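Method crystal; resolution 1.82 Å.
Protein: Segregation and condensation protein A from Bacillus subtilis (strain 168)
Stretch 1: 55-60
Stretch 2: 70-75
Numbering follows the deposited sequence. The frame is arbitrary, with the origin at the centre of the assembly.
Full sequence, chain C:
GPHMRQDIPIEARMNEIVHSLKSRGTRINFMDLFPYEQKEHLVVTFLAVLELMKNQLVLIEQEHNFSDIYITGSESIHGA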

# COMPACT_ATOMS: atom_id res chain seq x y z
N ASN C 55 19.71 -20.34 -3.07
CA ASN C 55 20.58 -21.38 -2.53
C ASN C 55 21.90 -21.50 -3.28
O ASN C 55 22.60 -22.50 -3.12
CB ASN C 55 19.85 -22.73 -2.55
CG ASN C 55 18.63 -22.74 -1.65
OD1 ASN C 55 18.53 -21.95 -0.71
ND2 ASN C 55 17.68 -23.62 -1.95
N GLN C 56 22.24 -20.50 -4.10
CA GLN C 56 23.55 -20.40 -4.75
C GLN C 56 23.86 -21.64 -5.58
O GLN C 56 25.00 -22.10 -5.65
CB GLN C 56 24.65 -20.16 -3.71
CG GLN C 56 24.34 -19.06 -2.70
CD GLN C 56 25.18 -17.81 -2.90
OE1 GLN C 56 25.35 -17.33 -4.03
NE2 GLN C 56 25.70 -17.26 -1.81
N LEU C 57 22.83 -22.20 -6.23
CA LEU C 57 22.99 -23.38 -7.07
C LEU C 57 22.86 -23.08 -8.56
O LEU C 57 23.19 -23.95 -9.37
CB LEU C 57 21.96 -24.46 -6.69
CG LEU C 57 21.93 -24.96 -5.25
CD1 LEU C 57 20.78 -25.94 -5.06
CD2 LEU C 57 23.25 -25.61 -4.87
N VAL C 58 22.39 -21.90 -8.93
CA VAL C 58 22.14 -21.56 -10.33
C VAL C 58 22.62 -20.14 -10.58
O VAL C 58 22.47 -19.27 -9.71
CB VAL C 58 20.65 -21.72 -10.68
CG1 VAL C 58 20.31 -21.03 -11.99
CG2 VAL C 58 20.27 -23.19 -10.75
N LEU C 59 23.20 -19.90 -11.75
CA LEU C 59 23.55 -18.56 -12.20
C LEU C 59 22.55 -18.11 -13.26
O LEU C 59 22.19 -18.87 -14.16
CB LEU C 59 24.97 -18.51 -12.77
CG LEU C 59 25.32 -17.46 -13.83
CD1 LEU C 59 25.24 -16.03 -13.28
CD2 LEU C 59 26.70 -17.72 -14.41
N ILE C 60 22.10 -16.86 -13.14
CA ILE C 60 21.06 -16.30 -13.99
C ILE C 60 21.61 -15.08 -14.70
O ILE C 60 22.37 -14.30 -14.11
CB ILE C 60 19.80 -15.94 -13.17
CG1 ILE C 60 19.18 -17.21 -12.61
CG2 ILE C 60 18.79 -15.18 -14.02
CD1 ILE C 60 18.63 -18.11 -13.66
N TYR C 70 18.69 -16.81 -19.12
CA TYR C 70 19.59 -17.93 -19.33
C TYR C 70 20.05 -18.48 -17.98
O TYR C 70 20.44 -17.72 -17.09
CB TYR C 70 20.79 -17.52 -20.19
CG TYR C 70 20.35 -17.05 -21.57
CD1 TYR C 70 19.84 -17.94 -22.50
CD2 TYR C 70 20.43 -15.71 -21.92
CE1 TYR C 70 19.42 -17.52 -23.75
CE2 TYR C 70 20.01 -15.27 -23.18
CZ TYR C 70 19.51 -16.19 -24.08
OH TYR C 70 19.10 -15.76 -25.33
N ILE C 71 19.99 -19.80 -17.84
CA ILE C 71 20.23 -20.50 -16.58
C ILE C 71 21.49 -21.33 -16.71
O ILE C 71 21.72 -21.99 -17.73
CB ILE C 71 19.02 -21.39 -16.22
CG1 ILE C 71 17.80 -20.53 -15.87
CG2 ILE C 71 19.35 -22.34 -15.09
CD1 ILE C 71 16.58 -20.80 -16.70
N THR C 72 22.33 -21.30 -15.67
CA THR C 72 23.56 -22.08 -15.64
C THR C 72 23.79 -22.60 -14.23
O THR C 72 23.62 -21.86 -13.25
CB THR C 72 24.76 -21.25 -16.10
OG1 THR C 72 24.59 -20.86 -17.47
CG2 THR C 72 26.06 -22.04 -15.97
N GLY C 73 24.16 -23.88 -14.13
CA GLY C 73 24.49 -24.45 -12.84
C GLY C 73 25.76 -23.85 -12.26
O GLY C 73 26.58 -23.24 -12.95
N SER C 74 25.92 -24.01 -10.95
CA SER C 74 27.02 -23.40 -10.21
C SER C 74 28.11 -24.38 -9.79
O SER C 74 29.28 -24.01 -9.79
CB SER C 74 26.49 -22.68 -8.96
OG SER C 74 27.47 -21.84 -8.41
N GLU C 75 27.74 -25.60 -9.42
CA GLU C 75 28.69 -26.62 -8.95
C GLU C 75 29.45 -26.16 -7.70
O GLU C 75 29.22 -25.08 -7.16
CB GLU C 75 29.68 -26.98 -10.07
CG GLU C 75 30.28 -28.38 -9.96
CD GLU C 75 31.61 -28.50 -10.68
OE1 GLU C 75 32.29 -27.46 -10.85
OE2 GLU C 75 31.98 -29.63 -11.06

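The two stretches pair as antiparallel strands, and the contact is centred on Leu 59 and Thr 72, whose main chains exchange two hydrogen bonds. The shorter runs from Leu 59 N to Thr 72 O at 2.5 Å and is almost linear, with an angle of 176° at the hydrogen. Its return partner, from Thr 72 N to Leu 59 O, spans 2.9 Å and is more bent, at 144°. This reciprocal closure is the mark of a hydrogen-bonded antiparallel pair. The two carbonyl oxygens, Leu 59 O and Thr 72 O, lie 3.4 Å from each other; both are acceptors, so they are close without being bonded.

A third hydrogen bond lies beyond the end of the strand pairing, where Ser 74 N donates to Leu 57 O. At 3.2 Å and 129° it is weak. Both residues are in loop or turn, yet their CA atoms remain 5.1 Å apart, so the register extends one pair past the regular strand pairing.

The flanking pairs, Val 58 with Gly 73 and Ile 60 with Ile 71, are of the non-hydrogen-bonded kind. Here the strands approach through CA-H...O contacts: Val 58 CA lies 3.3 Å from Thr 72 O, and Ile 71 CA lies 3.5 Å from Leu 59 O. The same two carbonyls that accept the central hydrogen bonds thus also face an alpha carbon of the opposing strand. A further contact of this type joins Ile 60 CA to Tyr 70 O at 3.5 Å.

Side chains alternate across the sheet. Val 58, Ile 60 and Ile 71 share one face, and all three are buried. Ile 71 meets both first-stretch residues on this face: its CG2 meets Val 58 CG1 at 3.5 Å, while its CG1 meets Ile 60 CD1 at 3.4 Å. The m, m rotamer of Ile 60 brings the end of its side chain nearer to the neighbouring strand. Gly 73, opposite Val 58, contributes no side chain to this face; its CA sits 4.5 Å from Val 58 CA.

The other face carries Leu 59 and Thr 72, whose CB atoms are 4.3 Å apart, close for a hydrogen-bonded antiparallel pair. Leu 59 is nevertheless exposed, and Thr 72 partly so, in contrast to the buried aliphatic cluster. At the periphery, Ser 74 directs its CA-to-CB bond toward the first stretch, and its CB rests 3.7 Å from Gln 56 O.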